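Local structure of putative cathepsin d (Ixodes ricinus, 5N7Q) at residues A[206-218]-A[237-249]. The protein probably cleaves proteins as a pepsin-like aspartic endopeptidase of the cathepsin D type, and binds the inhibitor pepstatin A. Numbering follows the deposited sequence.
Sequences SVSASKSAPELLC and PEEVDSLNQYLGG
Two backbone groups of the loop hold the phenol oxygen of Y246: its OH donates to A213 O at 2.7 Å, in the carbonyl plane and on a lone pair, and accepts from S208 N at 2.9 Å. Both bonds keep the hydroxyl in place at the ring edge, while groups over the two faces help to keep the ring's tilt. Tyrosine suits the place because one residue supplies a flat apolar body and a hydroxyl that both gives and takes a hydrogen bond, tying together the two limbs of the hairpin between S206 and E215. CG stands anti to the backbone nitrogen (chi1 -170°), which sends the ring off the helix into the loop. Over one face lies E215 CB, 3.6 Å from the centroid in a CH-pi contact; the aliphatic chain of K211 runs past the opposite face. The long lysine then ends at the C-terminal turn of the helix, where NZ makes a weak 3.2 Å bond to Y246 O and donates to a water that bridges to Q245 O; its charge probably suits these carbonyls at the negative end of the helix dipole. Near the other end, the extended chain of E239 is long enough to carry OE2 to C218 N, met on the syn side at 2.7 Å and almost straight (169°). Between these polar grips L217 uses leucine's branched apolar end, laying CD1 on L243 CB, 3.6 Å away. The hairpin thus packs on helix 237-247 in the C-terminal lobe of the pepsin-like fold, away from the predicted catalytic D36 and D227. Strand 215-217 pairs with strand 198-206, as does strand 222-226, whose C222 is disulfide-bonded to C218; L243 and L247 pack on F302 of strand 295-304, E239 and V240 on W312 of strand 312-314.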
# COMPACT_ATOMS: atom_id res chain seq x y z
N SER A 206 9.68 19.90 9.69
CA SER A 206 10.12 20.57 8.48
C SER A 206 10.87 21.82 8.91
O SER A 206 10.39 22.54 9.80
CB SER A 206 8.94 20.95 7.61
OG SER A 206 9.42 21.42 6.36
N VAL A 207 12.03 22.04 8.33
CA VAL A 207 12.90 23.15 8.72
C VAL A 207 13.23 23.90 7.45
O VAL A 207 14.06 23.47 6.66
CB VAL A 207 14.19 22.62 9.39
CG1 VAL A 207 15.01 23.78 9.94
CG2 VAL A 207 13.85 21.61 10.48
N SER A 208 12.58 25.04 7.24
CA SER A 208 12.80 25.82 6.03
C SER A 208 13.94 26.79 6.20
O SER A 208 14.08 27.40 7.26
CB SER A 208 11.55 26.59 5.67
OG SER A 208 11.77 27.36 4.50
N ALA A 209 14.73 26.99 5.14
CA ALA A 209 15.71 28.07 5.08
C ALA A 209 15.07 29.46 4.95
O ALA A 209 15.71 30.46 5.27
CB ALA A 209 16.67 27.83 3.92
N SER A 210 13.82 29.55 4.51
CA SER A 210 13.15 30.85 4.33
C SER A 210 12.24 31.27 5.51
O SER A 210 11.71 32.38 5.51
CB SER A 210 12.36 30.85 3.03
OG SER A 210 11.24 30.00 3.09
N LYS A 211 12.05 30.38 6.48
CA LYS A 211 11.16 30.62 7.64
C LYS A 211 12.02 30.79 8.92
O LYS A 211 12.98 30.04 9.15
CB LYS A 211 10.20 29.44 7.85
CG LYS A 211 9.25 29.07 6.69
CD LYS A 211 7.85 29.63 6.87
CE LYS A 211 6.93 29.19 5.74
NZ LYS A 211 5.51 29.49 6.02
N SER A 212 11.65 31.74 9.78
CA SER A 212 12.35 31.90 11.06
C SER A 212 12.23 30.65 11.98
O SER A 212 13.17 30.30 12.68
CB SER A 212 11.90 33.16 11.82
OG SER A 212 10.54 33.13 12.19
N ALA A 213 11.05 30.01 11.96
CA ALA A 213 10.76 28.86 12.83
C ALA A 213 10.72 27.55 12.03
O ALA A 213 10.30 27.57 10.88
CB ALA A 213 9.43 29.03 13.51
N PRO A 214 11.13 26.44 12.66
CA PRO A 214 10.80 25.16 12.09
C PRO A 214 9.33 24.83 12.34
O PRO A 214 8.63 25.57 13.00
CB PRO A 214 11.67 24.19 12.90
CG PRO A 214 11.69 24.82 14.26
CD PRO A 214 11.70 26.31 14.01
N GLU A 215 8.87 23.69 11.83
CA GLU A 215 7.54 23.18 12.09
C GLU A 215 7.73 21.79 12.69
O GLU A 215 8.14 20.87 12.00
CB GLU A 215 6.74 23.12 10.78
CG GLU A 215 5.34 22.57 10.89
CD GLU A 215 4.38 23.43 11.66
OE1 GLU A 215 4.62 24.62 11.86
OE2 GLU A 215 3.32 22.88 12.05
N LEU A 216 7.43 21.66 13.99
CA LEU A 216 7.66 20.42 14.75
C LEU A 216 6.33 19.76 15.07
O LEU A 216 5.51 20.32 15.82
CB LEU A 216 8.48 20.71 16.03
CG LEU A 216 9.80 21.46 15.85
CD1 LEU A 216 10.54 21.60 17.19
CD2 LEU A 216 10.76 20.84 14.85
N LEU A 217 6.10 18.58 14.50
CA LEU A 217 4.88 17.84 14.63
C LEU A 217 5.19 16.49 15.25
O LEU A 217 6.36 16.17 15.49
CB LEU A 217 4.25 17.69 13.25
CG LEU A 217 3.85 19.06 12.68
CD1 LEU A 217 3.58 18.92 11.20
CD2 LEU A 217 2.66 19.62 13.41
N CYS A 218 4.14 15.70 15.52
CA CYS A 218 4.33 14.45 16.27
C CYS A 218 5.27 14.74 17.45
O CYS A 218 6.21 13.99 17.71
CB CYS A 218 4.91 13.38 15.34
SG CYS A 218 5.30 11.81 16.13
N PRO A 237 -5.60 15.11 11.17
CA PRO A 237 -5.92 16.35 10.44
C PRO A 237 -5.36 17.64 11.01
O PRO A 237 -4.87 18.47 10.27
CB PRO A 237 -7.45 16.36 10.44
CG PRO A 237 -7.82 14.93 10.45
CD PRO A 237 -6.77 14.22 11.27
N GLU A 238 -5.37 17.77 12.33
CA GLU A 238 -4.86 19.00 12.94
C GLU A 238 -3.38 19.23 12.60
O GLU A 238 -3.00 20.35 12.31
CB GLU A 238 -5.11 18.99 14.44
CG GLU A 238 -6.57 19.15 14.80
N GLU A 239 -2.58 18.18 12.62
CA GLU A 239 -1.16 18.25 12.34
C GLU A 239 -0.89 18.43 10.85
O GLU A 239 -0.04 19.21 10.50
CB GLU A 239 -0.45 17.02 12.90
CG GLU A 239 -0.53 17.05 14.43
CD GLU A 239 0.56 16.30 15.16
OE1 GLU A 239 0.33 15.92 16.32
OE2 GLU A 239 1.66 16.12 14.64
N VAL A 240 -1.63 17.70 10.01
CA VAL A 240 -1.48 17.84 8.58
C VAL A 240 -1.94 19.22 8.10
O VAL A 240 -1.32 19.81 7.21
CB VAL A 240 -2.21 16.71 7.85
CG1 VAL A 240 -2.20 16.91 6.34
CG2 VAL A 240 -1.60 15.36 8.21
N ASP A 241 -3.00 19.74 8.71
CA ASP A 241 -3.40 21.15 8.43
C ASP A 241 -2.21 22.12 8.66
O ASP A 241 -1.91 22.94 7.82
CB ASP A 241 -4.60 21.57 9.29
CG ASP A 241 -5.90 20.95 8.88
OD1 ASP A 241 -6.03 20.38 7.78
OD2 ASP A 241 -6.85 21.04 9.70
N SER A 242 -1.57 21.99 9.83
CA SER A 242 -0.43 22.84 10.18
C SER A 242 0.78 22.63 9.28
O SER A 242 1.44 23.59 8.87
CB SER A 242 -0.06 22.66 11.64
OG SER A 242 -1.16 23.00 12.47
N LEU A 243 1.10 21.37 8.98
CA LEU A 243 2.19 21.09 8.06
C LEU A 243 1.94 21.76 6.71
O LEU A 243 2.82 22.41 6.18
CB LEU A 243 2.40 19.58 7.90
CG LEU A 243 3.51 19.13 6.96
CD1 LEU A 243 4.85 19.76 7.28
CD2 LEU A 243 3.63 17.62 7.01
N ASN A 244 0.75 21.55 6.17
CA ASN A 244 0.41 22.22 4.91
C ASN A 244 0.44 23.74 4.98
O ASN A 244 0.91 24.36 4.04
CB ASN A 244 -0.90 21.68 4.34
CG ASN A 244 -0.70 20.38 3.61
OD1 ASN A 244 -0.13 20.38 2.51
ND2 ASN A 244 -1.06 19.27 4.23
N GLN A 245 0.02 24.32 6.10
CA GLN A 245 0.15 25.77 6.29
C GLN A 245 1.61 26.22 6.19
O GLN A 245 1.91 27.21 5.50
CB GLN A 245 -0.41 26.18 7.64
CG GLN A 245 -0.58 27.70 7.72
CD GLN A 245 -1.26 28.11 9.00
OE1 GLN A 245 -2.21 27.45 9.44
NE2 GLN A 245 -0.79 29.19 9.59
N TYR A 246 2.52 25.48 6.83
CA TYR A 246 3.95 25.79 6.76
C TYR A 246 4.47 25.69 5.32
O TYR A 246 5.33 26.46 4.91
CB TYR A 246 4.71 24.81 7.65
CG TYR A 246 6.17 25.13 7.89
CD1 TYR A 246 6.54 26.14 8.77
CD2 TYR A 246 7.19 24.38 7.31
CE1 TYR A 246 7.86 26.42 9.03
CE2 TYR A 246 8.52 24.66 7.55
CZ TYR A 246 8.87 25.67 8.46
OH TYR A 246 10.21 25.95 8.72
N LEU A 247 3.96 24.71 4.57
CA LEU A 247 4.40 24.49 3.18
C LEU A 247 3.75 25.39 2.14
O LEU A 247 4.19 25.42 0.98
CB LEU A 247 4.19 23.03 2.79
CG LEU A 247 4.91 21.97 3.63
CD1 LEU A 247 4.51 20.59 3.14
CD2 LEU A 247 6.43 22.10 3.59
N GLY A 248 2.70 26.09 2.53
CA GLY A 248 1.93 26.92 1.58
C GLY A 248 0.86 26.13 0.82
O GLY A 248 0.41 26.54 -0.25
N GLY A 249 0.46 24.98 1.36
CA GLY A 249 -0.65 24.21 0.82
C GLY A 249 -2.00 24.77 1.20
O GLY A 249 -2.20 25.16 2.36
O HOH W 1 3.86 28.98 3.99